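Local atomic coordinates of oxidoreductase, 2OG-Fe oxygenase family protein, putative, expressed (Oryza sativa subsp. japonica, PDB entry 5XOI), a protein that probably acts as an iron(II)- and 2-oxoglutarate-dependent dioxygenase of the AlkB family, this chain being the oxygenase domain of a longer protein. Residues Leu167-Asn172 and Leu196-Gly200; Leu149-Val155 and Gly191-Leu196; Ser54-Leu60 and Cys125-Thr131. One frame throughout, in Å; residues are numbered along the deposited sequence.

Contact 1: residues Leu167-Asn172 and Leu196-Gly200. With MN (manganese (II) ion), chain C.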
ATOM      1  N   LEU A 167       8.970   7.531  -2.664  1.00 14.04           N
ATOM      2  CA  LEU A 167       9.675   7.776  -3.914  1.00 15.04           C
ATOM      3  C   LEU A 167       9.002   6.995  -5.033  1.00 12.94           C
ATOM      4  O   LEU A 167       8.541   5.868  -4.818  1.00 14.99           O
ATOM      5  CB  LEU A 167      11.144   7.347  -3.816  1.00 13.04           C
ATOM      6  CG  LEU A 167      12.201   8.303  -3.252  1.00 26.65           C
ATOM      7  CD1 LEU A 167      11.692   9.176  -2.129  1.00 33.09           C
ATOM      8  CD2 LEU A 167      13.415   7.506  -2.806  1.00 26.61           C
ATOM      9  N   TYR A 168       8.971   7.573  -6.235  1.00 13.43           N
ATOM     10  CA  TYR A 168       8.445   6.836  -7.379  1.00 14.64           C
ATOM     11  C   TYR A 168       9.078   7.335  -8.673  1.00 16.19           C
ATOM     12  O   TYR A 168       9.411   8.517  -8.808  1.00 16.23           O
ATOM     13  CB  TYR A 168       6.911   6.939  -7.475  1.00 16.54           C
ATOM     14  CG  TYR A 168       6.367   8.344  -7.570  1.00 13.98           C
ATOM     15  CD1 TYR A 168       6.195   9.126  -6.428  1.00 16.96           C
ATOM     16  CD2 TYR A 168       5.991   8.880  -8.801  1.00 16.82           C
ATOM     17  CE1 TYR A 168       5.673  10.422  -6.516  1.00 20.43           C
ATOM     18  CE2 TYR A 168       5.477  10.171  -8.901  1.00 18.80           C
ATOM     19  CZ  TYR A 168       5.324  10.936  -7.762  1.00 23.39           C
ATOM     20  OH  TYR A 168       4.815  12.216  -7.878  1.00 20.87           O
ATOM     21  N   GLY A 169       9.238   6.419  -9.624  1.00 14.74           N
ATOM     22  CA  GLY A 169       9.839   6.775 -10.893  1.00 15.18           C
ATOM     23  C   GLY A 169       9.876   5.580 -11.815  1.00 17.82           C
ATOM     24  O   GLY A 169       9.332   4.517 -11.510  1.00 15.62           O
ATOM     25  N   ASP A 170      10.530   5.763 -12.953  1.00 14.53           N
ATOM     26  CA  ASP A 170      10.533   4.722 -13.968  1.00 15.95           C
ATOM     27  C   ASP A 170      11.724   3.779 -13.863  1.00 15.81           C
ATOM     28  O   ASP A 170      11.743   2.763 -14.570  1.00 16.30           O
ATOM     29  CB  ASP A 170      10.530   5.343 -15.363  1.00 16.95           C
ATOM     30  CG  ASP A 170       9.283   6.153 -15.630  1.00 26.71           C
ATOM     31  OD1 ASP A 170       8.179   5.652 -15.348  1.00 28.52           O
ATOM     32  OD2 ASP A 170       9.418   7.288 -16.108  1.00 33.35           O
ATOM     33  N   VAL A 171      12.715   4.091 -13.023  1.00 14.95           N
ATOM     34  CA  VAL A 171      13.964   3.335 -12.977  1.00 14.69           C
ATOM     35  C   VAL A 171      14.420   3.170 -11.532  1.00 16.29           C
ATOM     36  O   VAL A 171      13.955   3.853 -10.615  1.00 14.09           O
ATOM     37  CB  VAL A 171      15.099   3.991 -13.807  1.00 15.92           C
ATOM     38  CG1 VAL A 171      14.766   3.994 -15.282  1.00 21.08           C
ATOM     39  CG2 VAL A 171      15.421   5.390 -13.280  1.00 16.26           C
ATOM     40  N   ASN A 172      15.373   2.259 -11.345  1.00 14.49           N
ATOM     41  CA  ASN A 172      15.962   1.980 -10.035  1.00 17.34           C
ATOM     42  C   ASN A 172      17.137   2.928  -9.772  1.00 15.43           C
ATOM     43  O   ASN A 172      18.308   2.535  -9.694  1.00 14.77           O
ATOM     44  CB  ASN A 172      16.386   0.519  -9.976  1.00 14.38           C
ATOM     45  CG  ASN A 172      17.016   0.145  -8.661  1.00 14.80           C
ATOM     46  OD1 ASN A 172      16.680   0.699  -7.612  1.00 14.26           O
ATOM     47  ND2 ASN A 172      17.935  -0.811  -8.707  1.00 16.17           N
ATOM     48  N   LEU A 196       3.846  -0.437 -13.089  1.00 20.26           N
ATOM     49  CA  LEU A 196       5.179  -0.973 -12.853  1.00 16.59           C
ATOM     50  C   LEU A 196       6.186   0.106 -12.441  1.00 18.98           C
ATOM     51  O   LEU A 196       7.388  -0.054 -12.658  1.00 17.01           O
ATOM     52  CB  LEU A 196       5.664  -1.723 -14.094  1.00 16.59           C
ATOM     53  CG  LEU A 196       4.967  -3.078 -14.271  1.00 23.39           C
ATOM     54  CD1 LEU A 196       5.525  -3.842 -15.472  1.00 25.95           C
ATOM     55  CD2 LEU A 196       5.115  -3.902 -12.992  1.00 27.59           C
ATOM     56  N   ILE A 197       5.722   1.200 -11.832  1.00 16.60           N
ATOM     57  CA  ILE A 197       6.669   2.197 -11.346  1.00 14.82           C
ATOM     58  C   ILE A 197       7.592   1.568 -10.312  1.00 13.26           C
ATOM     59  O   ILE A 197       7.193   0.701  -9.522  1.00 15.84           O
ATOM     60  CB  ILE A 197       5.955   3.428 -10.758  1.00 14.56           C
ATOM     61  CG1 ILE A 197       4.942   3.016  -9.675  1.00 17.14           C
ATOM     62  CG2 ILE A 197       5.320   4.251 -11.874  1.00 19.04           C
ATOM     63  CD1 ILE A 197       4.411   4.196  -8.842  1.00 17.89           C
ATOM     64  N   PHE A 198       8.846   1.992 -10.331  1.00 13.54           N
ATOM     65  CA  PHE A 198       9.723   1.757  -9.196  1.00 13.63           C
ATOM     66  C   PHE A 198       9.297   2.671  -8.051  1.00 14.87           C
ATOM     67  O   PHE A 198       8.970   3.838  -8.261  1.00 13.87           O
ATOM     68  CB  PHE A 198      11.180   2.030  -9.578  1.00 13.77           C
ATOM     69  CG  PHE A 198      11.832   0.918 -10.363  1.00 15.60           C
ATOM     70  CD1 PHE A 198      11.676   0.847 -11.745  1.00 19.13           C
ATOM     71  CD2 PHE A 198      12.618  -0.037  -9.732  1.00 17.45           C
ATOM     72  CE1 PHE A 198      12.273  -0.168 -12.481  1.00 18.99           C
ATOM     73  CE2 PHE A 198      13.228  -1.069 -10.464  1.00 20.83           C
ATOM     74  CZ  PHE A 198      13.055  -1.134 -11.833  1.00 20.34           C
ATOM     75  N   HIS A 199       9.306   2.155  -6.826  1.00 14.58           N
ATOM     76  CA  HIS A 199       8.789   2.960  -5.722  1.00 18.08           C
ATOM     77  C   HIS A 199       9.354   2.439  -4.409  1.00 12.78           C
ATOM     78  O   HIS A 199       9.887   1.327  -4.327  1.00 13.11           O
ATOM     79  CB  HIS A 199       7.253   2.957  -5.684  1.00 14.62           C
ATOM     80  CG  HIS A 199       6.670   1.587  -5.571  1.00 12.84           C
ATOM     81  ND1 HIS A 199       6.524   0.754  -6.662  1.00 12.53           N
ATOM     82  CD2 HIS A 199       6.264   0.878  -4.493  1.00 16.93           C
ATOM     83  CE1 HIS A 199       6.029  -0.401  -6.259  1.00 15.44           C
ATOM     84  NE2 HIS A 199       5.871  -0.354  -4.948  1.00 12.23           N
ATOM     85  N   GLY A 200       9.256   3.273  -3.383  1.00 13.22           N
ATOM     86  CA  GLY A 200       9.757   2.865  -2.081  1.00 14.35           C
ATOM     87  C   GLY A 200       9.529   3.955  -1.057  1.00 13.96           C
ATOM     88  O   GLY A 200       8.901   4.983  -1.334  1.00 13.67           O
TER
HETATM   89 MN    MN C 402       5.706  -2.106  -3.609  1.00 14.80          MN
HETATM   90  O   HOH W   1       3.428  -1.717  -3.342  1.00 21.11           O
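Phe198 O is gripped twice by the opposing strand: Gly169 N donates to it at 2.9 Å, and Tyr168 CA brings a C-H to within 3.2 Å of the same oxygen. Leu167 O is used likewise, by Gly200 N and His199 CA, while Leu167 N donates to Gly200 O. These bonds join the antiparallel strands 163-169 and 198-205 in the minor sheet of the double-stranded beta-helix. Beyond the last pair, where the bond from Phe198 N to Gly169 O is weak, the chain after Gly169 folds over the Phe198 ring. Asn172 N stands over the ring centre, 3.8 Å above its plane, and Asn172 CB touches Phe198 CE2 at 3.6 Å. On the other face of the strands, His199 holds CG between its backbone N and carbonyl carbon (chi1 58°), which turns the imidazole back along its own strand. ND1 donates to Ile197 O at 2.9 Å, with the oxygen almost in the ring plane though the donor stands above the carbonyl plane. That bond fixes the ring's rotation. With ND1 spent on a backbone carbonyl, NE2 is presented to the manganese at 2.2 Å, where His139 and Asp141 complete the protein's metal triad.

Contact 2: residues Leu149-Val155 and Gly191-Leu196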
ATOM      1  N   LEU A 149      -0.678  -8.128 -14.388  1.00 24.30           N
ATOM      2  CA  LEU A 149       0.212  -7.021 -14.715  1.00 22.23           C
ATOM      3  C   LEU A 149      -0.111  -6.444 -16.085  1.00 24.48           C
ATOM      4  O   LEU A 149      -0.164  -5.219 -16.251  1.00 21.87           O
ATOM      5  CB  LEU A 149       1.668  -7.488 -14.667  1.00 22.99           C
ATOM      6  CG  LEU A 149       2.232  -7.975 -13.339  1.00 19.62           C
ATOM      7  CD1 LEU A 149       3.701  -8.339 -13.523  1.00 21.62           C
ATOM      8  CD2 LEU A 149       2.071  -6.897 -12.282  1.00 25.82           C
ATOM      9  N   HIS A 150      -0.356  -7.313 -17.072  1.00 24.74           N
ATOM     10  CA  HIS A 150      -0.607  -6.850 -18.434  1.00 28.67           C
ATOM     11  C   HIS A 150      -1.875  -6.014 -18.510  1.00 27.56           C
ATOM     12  O   HIS A 150      -1.954  -5.058 -19.290  1.00 27.04           O
ATOM     13  CB  HIS A 150      -0.698  -8.046 -19.385  1.00 39.37           C
ATOM     14  CG  HIS A 150      -1.245  -7.704 -20.736  1.00 55.04           C
ATOM     15  ND1 HIS A 150      -0.719  -6.699 -21.520  1.00 60.94           N
ATOM     16  CD2 HIS A 150      -2.270  -8.234 -21.442  1.00 59.72           C
ATOM     17  CE1 HIS A 150      -1.398  -6.623 -22.650  1.00 61.63           C
ATOM     18  NE2 HIS A 150      -2.347  -7.542 -22.627  1.00 61.08           N
ATOM     19  N   LYS A 151      -2.881  -6.360 -17.707  1.00 26.14           N
ATOM     20  CA  LYS A 151      -4.104  -5.573 -17.669  1.00 26.12           C
ATOM     21  C   LYS A 151      -3.955  -4.287 -16.864  1.00 26.89           C
ATOM     22  O   LYS A 151      -4.869  -3.454 -16.878  1.00 26.92           O
ATOM     23  CB  LYS A 151      -5.235  -6.429 -17.100  1.00 28.71           C
ATOM     24  CG  LYS A 151      -5.700  -7.542 -18.017  1.00 33.67           C
ATOM     25  CD  LYS A 151      -6.882  -8.270 -17.386  1.00 44.43           C
ATOM     26  CE  LYS A 151      -7.506  -9.284 -18.352  1.00 50.28           C
ATOM     27  NZ  LYS A 151      -6.548 -10.368 -18.719  1.00 53.29           N
ATOM     28  N   GLY A 152      -2.832  -4.101 -16.181  1.00 24.89           N
ATOM     29  CA  GLY A 152      -2.641  -2.899 -15.393  1.00 22.97           C
ATOM     30  C   GLY A 152      -3.484  -2.816 -14.144  1.00 18.29           C
ATOM     31  O   GLY A 152      -3.710  -1.714 -13.635  1.00 19.11           O
ATOM     32  N   LEU A 153      -3.930  -3.951 -13.619  1.00 20.17           N
ATOM     33  CA  LEU A 153      -4.721  -3.960 -12.397  1.00 16.80           C
ATOM     34  C   LEU A 153      -3.986  -3.201 -11.299  1.00 15.40           C
ATOM     35  O   LEU A 153      -2.821  -3.508 -11.011  1.00 18.43           O
ATOM     36  CB  LEU A 153      -4.993  -5.387 -11.932  1.00 17.93           C
ATOM     37  CG  LEU A 153      -6.167  -6.157 -12.524  1.00 24.19           C
ATOM     38  CD1 LEU A 153      -6.395  -5.833 -13.968  1.00 32.71           C
ATOM     39  CD2 LEU A 153      -5.980  -7.638 -12.304  1.00 26.07           C
ATOM     40  N   PRO A 154      -4.621  -2.223 -10.669  1.00 16.60           N
ATOM     41  CA  PRO A 154      -3.884  -1.269  -9.840  1.00 15.24           C
ATOM     42  C   PRO A 154      -3.430  -1.844  -8.508  1.00 18.18           C
ATOM     43  O   PRO A 154      -3.970  -2.822  -7.987  1.00 17.39           O
ATOM     44  CB  PRO A 154      -4.896  -0.141  -9.613  1.00 15.77           C
ATOM     45  CG  PRO A 154      -6.223  -0.826  -9.682  1.00 16.68           C
ATOM     46  CD  PRO A 154      -6.064  -1.932 -10.716  1.00 18.30           C
ATOM     47  N   VAL A 155      -2.411  -1.182  -7.962  1.00 17.99           N
ATOM     48  CA  VAL A 155      -2.011  -1.325  -6.566  1.00 17.51           C
ATOM     49  C   VAL A 155      -2.721  -0.233  -5.779  1.00 15.46           C
ATOM     50  O   VAL A 155      -2.675   0.934  -6.175  1.00 16.16           O
ATOM     51  CB  VAL A 155      -0.486  -1.184  -6.426  1.00 13.17           C
ATOM     52  CG1 VAL A 155      -0.043  -1.280  -4.954  1.00 15.98           C
ATOM     53  CG2 VAL A 155       0.240  -2.212  -7.311  1.00 14.46           C
ATOM     54  N   GLY A 191      -1.968   2.222 -11.284  1.00 16.94           N
ATOM     55  CA  GLY A 191      -2.316   1.164 -12.212  1.00 16.22           C
ATOM     56  C   GLY A 191      -2.159   1.656 -13.636  1.00 16.98           C
ATOM     57  O   GLY A 191      -1.598   2.736 -13.859  1.00 17.95           O
ATOM     58  N   GLY A 192      -2.635   0.878 -14.605  1.00 20.74           N
ATOM     59  CA  GLY A 192      -2.456   1.285 -15.985  1.00 20.68           C
ATOM     60  C   GLY A 192      -0.990   1.481 -16.294  1.00 23.66           C
ATOM     61  O   GLY A 192      -0.128   0.686 -15.893  1.00 20.84           O
ATOM     62  N   LYS A 193      -0.690   2.578 -16.993  1.00 19.65           N
ATOM     63  CA  LYS A 193       0.691   2.825 -17.392  1.00 22.86           C
ATOM     64  C   LYS A 193       1.623   3.067 -16.212  1.00 21.50           C
ATOM     65  O   LYS A 193       2.843   3.041 -16.404  1.00 22.97           O
ATOM     66  CB  LYS A 193       0.769   4.014 -18.355  1.00 30.03           C
ATOM     67  CG  LYS A 193       0.141   3.742 -19.708  1.00 32.62           C
ATOM     68  CD  LYS A 193       0.413   4.878 -20.688  1.00 38.59           C
ATOM     69  CE  LYS A 193      -0.753   5.036 -21.646  1.00 42.82           C
ATOM     70  NZ  LYS A 193      -1.324   3.701 -21.989  1.00 51.01           N
ATOM     71  N   SER A 194       1.101   3.288 -15.002  1.00 20.38           N
ATOM     72  CA  SER A 194       1.944   3.427 -13.819  1.00 17.54           C
ATOM     73  C   SER A 194       2.059   2.147 -12.996  1.00 15.65           C
ATOM     74  O   SER A 194       2.648   2.176 -11.910  1.00 14.64           O
ATOM     75  CB  SER A 194       1.426   4.559 -12.924  1.00 18.75           C
ATOM     76  OG  SER A 194       1.708   5.814 -13.508  1.00 21.70           O
ATOM     77  N   ARG A 195       1.525   1.024 -13.484  1.00 16.34           N
ATOM     78  CA  ARG A 195       1.450  -0.179 -12.657  1.00 17.98           C
ATOM     79  C   ARG A 195       2.834  -0.682 -12.261  1.00 18.54           C
ATOM     80  O   ARG A 195       3.002  -1.267 -11.182  1.00 17.50           O
ATOM     81  CB  ARG A 195       0.654  -1.261 -13.393  1.00 21.54           C
ATOM     82  CG  ARG A 195       0.537  -2.614 -12.668  1.00 17.34           C
ATOM     83  CD  ARG A 195       0.031  -2.457 -11.236  1.00 19.81           C
ATOM     84  NE  ARG A 195      -0.094  -3.763 -10.588  1.00 16.70           N
ATOM     85  CZ  ARG A 195       0.933  -4.408 -10.050  1.00 18.51           C
ATOM     86  NH1 ARG A 195       2.139  -3.855 -10.082  1.00 18.24           N
ATOM     87  NH2 ARG A 195       0.764  -5.597  -9.478  1.00 16.19           N
ATOM     88  N   LEU A 196       3.846  -0.437 -13.089  1.00 20.26           N
ATOM     89  CA  LEU A 196       5.179  -0.973 -12.853  1.00 16.59           C
ATOM     90  C   LEU A 196       6.186   0.106 -12.441  1.00 18.98           C
ATOM     91  O   LEU A 196       7.388  -0.054 -12.658  1.00 17.01           O
ATOM     92  CB  LEU A 196       5.664  -1.723 -14.094  1.00 16.59           C
ATOM     93  CG  LEU A 196       4.967  -3.078 -14.271  1.00 23.39           C
ATOM     94  CD1 LEU A 196       5.525  -3.842 -15.472  1.00 25.95           C
ATOM     95  CD2 LEU A 196       5.115  -3.902 -12.992  1.00 27.59           C
TER
HETATM   96  O   HOH W   2      -1.752  -6.200 -10.960  1.00 19.92           O
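Arg195 and Leu153 make a polar link between the end of helix 146-150 and the turn before strand 198-205. Arg195 NE donates to Leu153 O at 2.8 Å, nearly along the C=O axis, with the oxygen close to the guanidinium plane, although the N-H...O angle is only 132°. Water 2 accepts a bond from Arg195 NH2 and lies 2.9 Å from Leu153 O, so it bridges the same two groups. A second direct bond is purely backbone: Gly192 N meets a lone pair of Gly152 O at 3.0 Å.

Apolar contacts sandwich the flat guanidinium. Leu149 CD2 lies toward the rim of one face, 3.4 Å from Arg195 NH2, and Val155 CG2 over the centre of the opposite face, 3.6 Å from Arg195 CZ; both side chains cross the arginine at about a right angle. Arg195 reaches this slot with CG anti to its backbone N (chi1 178°) and a single bend at chi2.

Close backbone packing does the rest. Gly152, with positive phi, closes a Schellman motif after the helix. Pro154 CA comes within 3.7 Å of Gly191 CA, where a beta carbon on Gly191 would collide with Pro154 CB and Gly152 O.

Arg195 NH1 also donates to the backbone O of Asp141, a metal ligand. A methionine here is likely to leave Leu153 O without its direct donor and Asp141 O without the NH1 bond. Gripped at its edge and covered on both faces, the guanidinium ties the metal-binding loop to these two turns, and its bond to Asp141 O is consistent with a second-shell role for Arg195.

Contact 3: residues Ser54-Leu60 and Cys125-Thr131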
ATOM      1  N   SER A  54      14.083  -1.576   9.590  1.00 15.54           N
ATOM      2  CA  SER A  54      13.076  -1.374  10.639  1.00 16.69           C
ATOM      3  C   SER A  54      11.664  -1.636  10.122  1.00 16.76           C
ATOM      4  O   SER A  54      10.720  -0.884  10.385  1.00 15.39           O
ATOM      5  CB  SER A  54      13.200   0.026  11.238  1.00 15.35           C
ATOM      6  OG  SER A  54      14.497   0.145  11.830  1.00 18.64           O
ATOM      7  N   LEU A  55      11.524  -2.747   9.404  1.00 14.67           N
ATOM      8  CA  LEU A  55      10.284  -3.110   8.740  1.00 12.64           C
ATOM      9  C   LEU A  55       9.847  -4.496   9.192  1.00 16.86           C
ATOM     10  O   LEU A  55      10.647  -5.441   9.187  1.00 17.63           O
ATOM     11  CB  LEU A  55      10.459  -3.075   7.209  1.00 12.47           C
ATOM     12  CG  LEU A  55       9.307  -3.664   6.382  1.00 14.39           C
ATOM     13  CD1 LEU A  55       8.089  -2.752   6.441  1.00 22.35           C
ATOM     14  CD2 LEU A  55       9.738  -3.889   4.927  1.00 18.47           C
ATOM     15  N   GLN A  56       8.580  -4.616   9.577  1.00 17.58           N
ATOM     16  CA  GLN A  56       7.927  -5.906   9.756  1.00 15.83           C
ATOM     17  C   GLN A  56       6.729  -5.983   8.819  1.00 14.42           C
ATOM     18  O   GLN A  56       6.183  -4.959   8.405  1.00 16.14           O
ATOM     19  CB  GLN A  56       7.462  -6.114  11.202  1.00 18.25           C
ATOM     20  CG  GLN A  56       8.573  -6.022  12.250  1.00 20.75           C
ATOM     21  CD  GLN A  56       8.006  -5.912  13.651  1.00 27.62           C
ATOM     22  OE1 GLN A  56       7.985  -4.832  14.244  1.00 34.48           O
ATOM     23  NE2 GLN A  56       7.521  -7.027  14.178  1.00 29.26           N
ATOM     24  N   MET A  57       6.302  -7.207   8.507  1.00 13.01           N
ATOM     25  CA  MET A  57       5.217  -7.390   7.554  1.00 13.45           C
ATOM     26  C   MET A  57       4.370  -8.593   7.937  1.00 12.99           C
ATOM     27  O   MET A  57       4.802  -9.492   8.663  1.00 14.02           O
ATOM     28  CB  MET A  57       5.750  -7.565   6.117  1.00 15.69           C
ATOM     29  CG  MET A  57       6.634  -8.810   5.937  1.00 16.85           C
ATOM     30  SD  MET A  57       7.162  -8.985   4.219  1.00 18.60           S
ATOM     31  CE  MET A  57       5.645  -9.591   3.485  1.00 22.61           C
ATOM     32  N   MET A  58       3.145  -8.589   7.424  1.00 14.33           N
ATOM     33  CA  MET A  58       2.283  -9.755   7.455  1.00 18.92           C
ATOM     34  C   MET A  58       1.331  -9.625   6.283  1.00 18.44           C
ATOM     35  O   MET A  58       1.033  -8.516   5.830  1.00 23.75           O
ATOM     36  CB  MET A  58       1.518  -9.899   8.780  1.00 23.18           C
ATOM     37  CG  MET A  58       0.452  -8.848   9.039  1.00 25.45           C
ATOM     38  SD  MET A  58      -0.768  -9.351  10.310  1.00 24.08           S
ATOM     39  CE  MET A  58      -1.619 -10.681   9.482  1.00 29.16           C
ATOM     40  N   CYS A  59       0.879 -10.760   5.766  1.00 16.47           N
ATOM     41  CA  CYS A  59      -0.030 -10.723   4.634  1.00 14.26           C
ATOM     42  C   CYS A  59      -1.433 -11.088   5.081  1.00 19.62           C
ATOM     43  O   CYS A  59      -1.625 -11.830   6.049  1.00 21.18           O
ATOM     44  CB  CYS A  59       0.430 -11.662   3.517  1.00 19.21           C
ATOM     45  SG  CYS A  59       1.962 -11.133   2.697  1.00 23.17           S
ATOM     46  N   LEU A  60      -2.416 -10.527   4.386  1.00 18.67           N
ATOM     47  CA  LEU A  60      -3.792 -10.980   4.469  1.00 16.16           C
ATOM     48  C   LEU A  60      -4.211 -11.479   3.097  1.00 22.24           C
ATOM     49  O   LEU A  60      -3.776 -10.941   2.077  1.00 20.44           O
ATOM     50  CB  LEU A  60      -4.751  -9.868   4.910  1.00 20.04           C
ATOM     51  CG  LEU A  60      -4.300  -8.960   6.047  1.00 22.04           C
ATOM     52  CD1 LEU A  60      -5.302  -7.803   6.213  1.00 22.90           C
ATOM     53  CD2 LEU A  60      -4.171  -9.748   7.329  1.00 23.58           C
ATOM     54  N   CYS A 125      -3.173  -8.590   0.447  1.00 22.28           N
ATOM     55  CA  CYS A 125      -2.903  -7.369   1.197  1.00 17.46           C
ATOM     56  C   CYS A 125      -1.589  -7.526   1.944  1.00 21.01           C
ATOM     57  O   CYS A 125      -1.469  -8.374   2.833  1.00 22.92           O
ATOM     58  CB  CYS A 125      -4.022  -7.030   2.172  1.00 16.29           C
ATOM     59  SG  CYS A 125      -3.679  -5.514   3.129  1.00 24.72           S
ATOM     60  N   LEU A 126      -0.615  -6.705   1.586  1.00 14.95           N
ATOM     61  CA  LEU A 126       0.650  -6.664   2.299  1.00 15.49           C
ATOM     62  C   LEU A 126       0.542  -5.584   3.369  1.00 19.24           C
ATOM     63  O   LEU A 126       0.337  -4.410   3.048  1.00 17.96           O
ATOM     64  CB  LEU A 126       1.799  -6.372   1.338  1.00 19.05           C
ATOM     65  CG  LEU A 126       3.130  -7.067   1.598  1.00 38.00           C
ATOM     66  CD1 LEU A 126       4.095  -6.759   0.472  1.00 36.90           C
ATOM     67  CD2 LEU A 126       3.707  -6.618   2.928  1.00 45.66           C
ATOM     68  N   VAL A 127       0.679  -5.982   4.631  1.00 17.99           N
ATOM     69  CA  VAL A 127       0.669  -5.060   5.761  1.00 15.76           C
ATOM     70  C   VAL A 127       2.113  -4.848   6.202  1.00 16.78           C
ATOM     71  O   VAL A 127       2.754  -5.773   6.717  1.00 16.72           O
ATOM     72  CB  VAL A 127      -0.189  -5.596   6.914  1.00 16.88           C
ATOM     73  CG1 VAL A 127      -0.334  -4.529   8.013  1.00 15.85           C
ATOM     74  CG2 VAL A 127      -1.546  -6.033   6.390  1.00 16.83           C
ATOM     75  N   ASN A 128       2.624  -3.633   6.000  1.00 12.35           N
ATOM     76  CA  ASN A 128       3.985  -3.250   6.374  1.00 14.22           C
ATOM     77  C   ASN A 128       3.925  -2.356   7.602  1.00 13.88           C
ATOM     78  O   ASN A 128       3.186  -1.366   7.608  1.00 13.98           O
ATOM     79  CB  ASN A 128       4.676  -2.470   5.246  1.00 13.51           C
ATOM     80  CG  ASN A 128       4.891  -3.298   3.996  1.00 16.50           C
ATOM     81  OD1 ASN A 128       5.674  -4.253   4.005  1.00 18.38           O
ATOM     82  ND2 ASN A 128       4.210  -2.925   2.899  1.00 13.57           N
ATOM     83  N   PHE A 129       4.727  -2.656   8.618  1.00 12.98           N
ATOM     84  CA  PHE A 129       4.871  -1.729   9.730  1.00 12.35           C
ATOM     85  C   PHE A 129       6.315  -1.241   9.810  1.00 13.59           C
ATOM     86  O   PHE A 129       7.247  -2.050   9.889  1.00 18.01           O
ATOM     87  CB  PHE A 129       4.459  -2.330  11.063  1.00 13.87           C
ATOM     88  CG  PHE A 129       4.589  -1.341  12.180  1.00 21.30           C
ATOM     89  CD1 PHE A 129       3.770  -0.231  12.205  1.00 25.18           C
ATOM     90  CD2 PHE A 129       5.584  -1.467  13.135  1.00 28.92           C
ATOM     91  CE1 PHE A 129       3.896   0.712  13.195  1.00 32.71           C
ATOM     92  CE2 PHE A 129       5.711  -0.518  14.131  1.00 33.67           C
ATOM     93  CZ  PHE A 129       4.872   0.569  14.148  1.00 23.49           C
ATOM     94  N   TYR A 130       6.483   0.081   9.791  1.00 12.38           N
ATOM     95  CA  TYR A 130       7.769   0.758   9.888  1.00 15.11           C
ATOM     96  C   TYR A 130       7.848   1.445  11.239  1.00 15.92           C
ATOM     97  O   TYR A 130       6.941   2.201  11.588  1.00 14.85           O
ATOM     98  CB  TYR A 130       7.910   1.841   8.805  1.00 13.94           C
ATOM     99  CG  TYR A 130       7.743   1.414   7.361  1.00 13.26           C
ATOM    100  CD1 TYR A 130       6.483   1.223   6.818  1.00 11.99           C
ATOM    101  CD2 TYR A 130       8.851   1.237   6.542  1.00 14.55           C
ATOM    102  CE1 TYR A 130       6.326   0.850   5.481  1.00 12.91           C
ATOM    103  CE2 TYR A 130       8.711   0.862   5.210  1.00 15.49           C
ATOM    104  CZ  TYR A 130       7.450   0.677   4.687  1.00 15.38           C
ATOM    105  OH  TYR A 130       7.335   0.316   3.361  1.00 16.47           O
ATOM    106  N   THR A 131       8.926   1.223  11.990  1.00 14.71           N
ATOM    107  CA  THR A 131       9.192   2.114  13.114  1.00 15.99           C
ATOM    108  C   THR A 131       9.815   3.406  12.575  1.00 21.25           C
ATOM    109  O   THR A 131       9.896   3.625  11.361  1.00 15.13           O
ATOM    110  CB  THR A 131      10.059   1.430  14.166  1.00 23.55           C
ATOM    111  OG1 THR A 131      11.247   0.918  13.560  1.00 22.61           O
ATOM    112  CG2 THR A 131       9.291   0.278  14.791  1.00 26.68           C
TER
HETATM  113  O   HOH W   3       8.823  -2.600  12.370  1.00 23.95           O
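Val127, Cys125 and Leu60 meet on one face of two antiparallel strands and bury the most surface here. Val127 CG2 touches Leu60 CG at 4.0 Å, the two side chains crossing at a slant. Val127 CB also packs 3.9 Å from Met58 CG, and these two side chains run side by side, pointing the same way. Val127 places CG1 anti to its backbone N (chi1 -173°), which leaves CG2 beside that N and turned to Leu60. Its backbone is paired with Met58: Val127 N donates to Met58 O at 2.8 Å, and Met58 N returns a bond to Val127 O.

Cys125 and Leu60 form the last hydrogen-bonded pair. Leu60 N donates to Cys125 O at 2.8 Å and Cys125 N to Leu60 O, bringing the two CB atoms within 4.0 Å of each other; Cys125 SG is 4.2 Å from Leu60 CD1. Helix 22-37 covers this face, with Leu35 on Leu60 and Cys32 on Val127.

The other face carries two residues of the co-substrate pocket. Leu55 CD1 stands 3.9 Å from the centroid of the Tyr130 ring, only 10° off its normal, in a CH-pi contact, and the same methyl touches Asn128 CB at 3.6 Å. Tyr130 and Asn128 bind 2-oxoglutarate in this protein; here Tyr130 OH hydrogen-bonds a bound succinate.

Strand 55-59, at the outer end of the major sheet, thus packs its Leu60 side against helix 22-37, while on the other face Leu55 backs the ring whose hydroxyl meets the acid. Asn128 OD1 takes a bond from Arg48, itself a 2-oxoglutarate residue, and Asn128 ND2 bonds Asn225 on the neighbouring strand 223-229, so both ends of this amide are engaged.

How the contacts relate
Contacts 1 and 2 interleave along the chain, share Leu196 and have centres about 13 Å apart. The chain leaves the Arg195 turn of contact 2 and enters the strand that carries the metal ligand of contact 1. Contact 3 lies apart, its centre about 19 Å from that of contact 1 and about 22 Å from that of contact 2, beyond the chain's centre from the latter. All three lie close to the active site. His199 binds the manganese directly, the Arg195 side chain is about 3 Å from that of Asp141, and the bound succinate lies about 3 Å from the side chains of both His199 and Tyr130, bridging contacts 1 and 3.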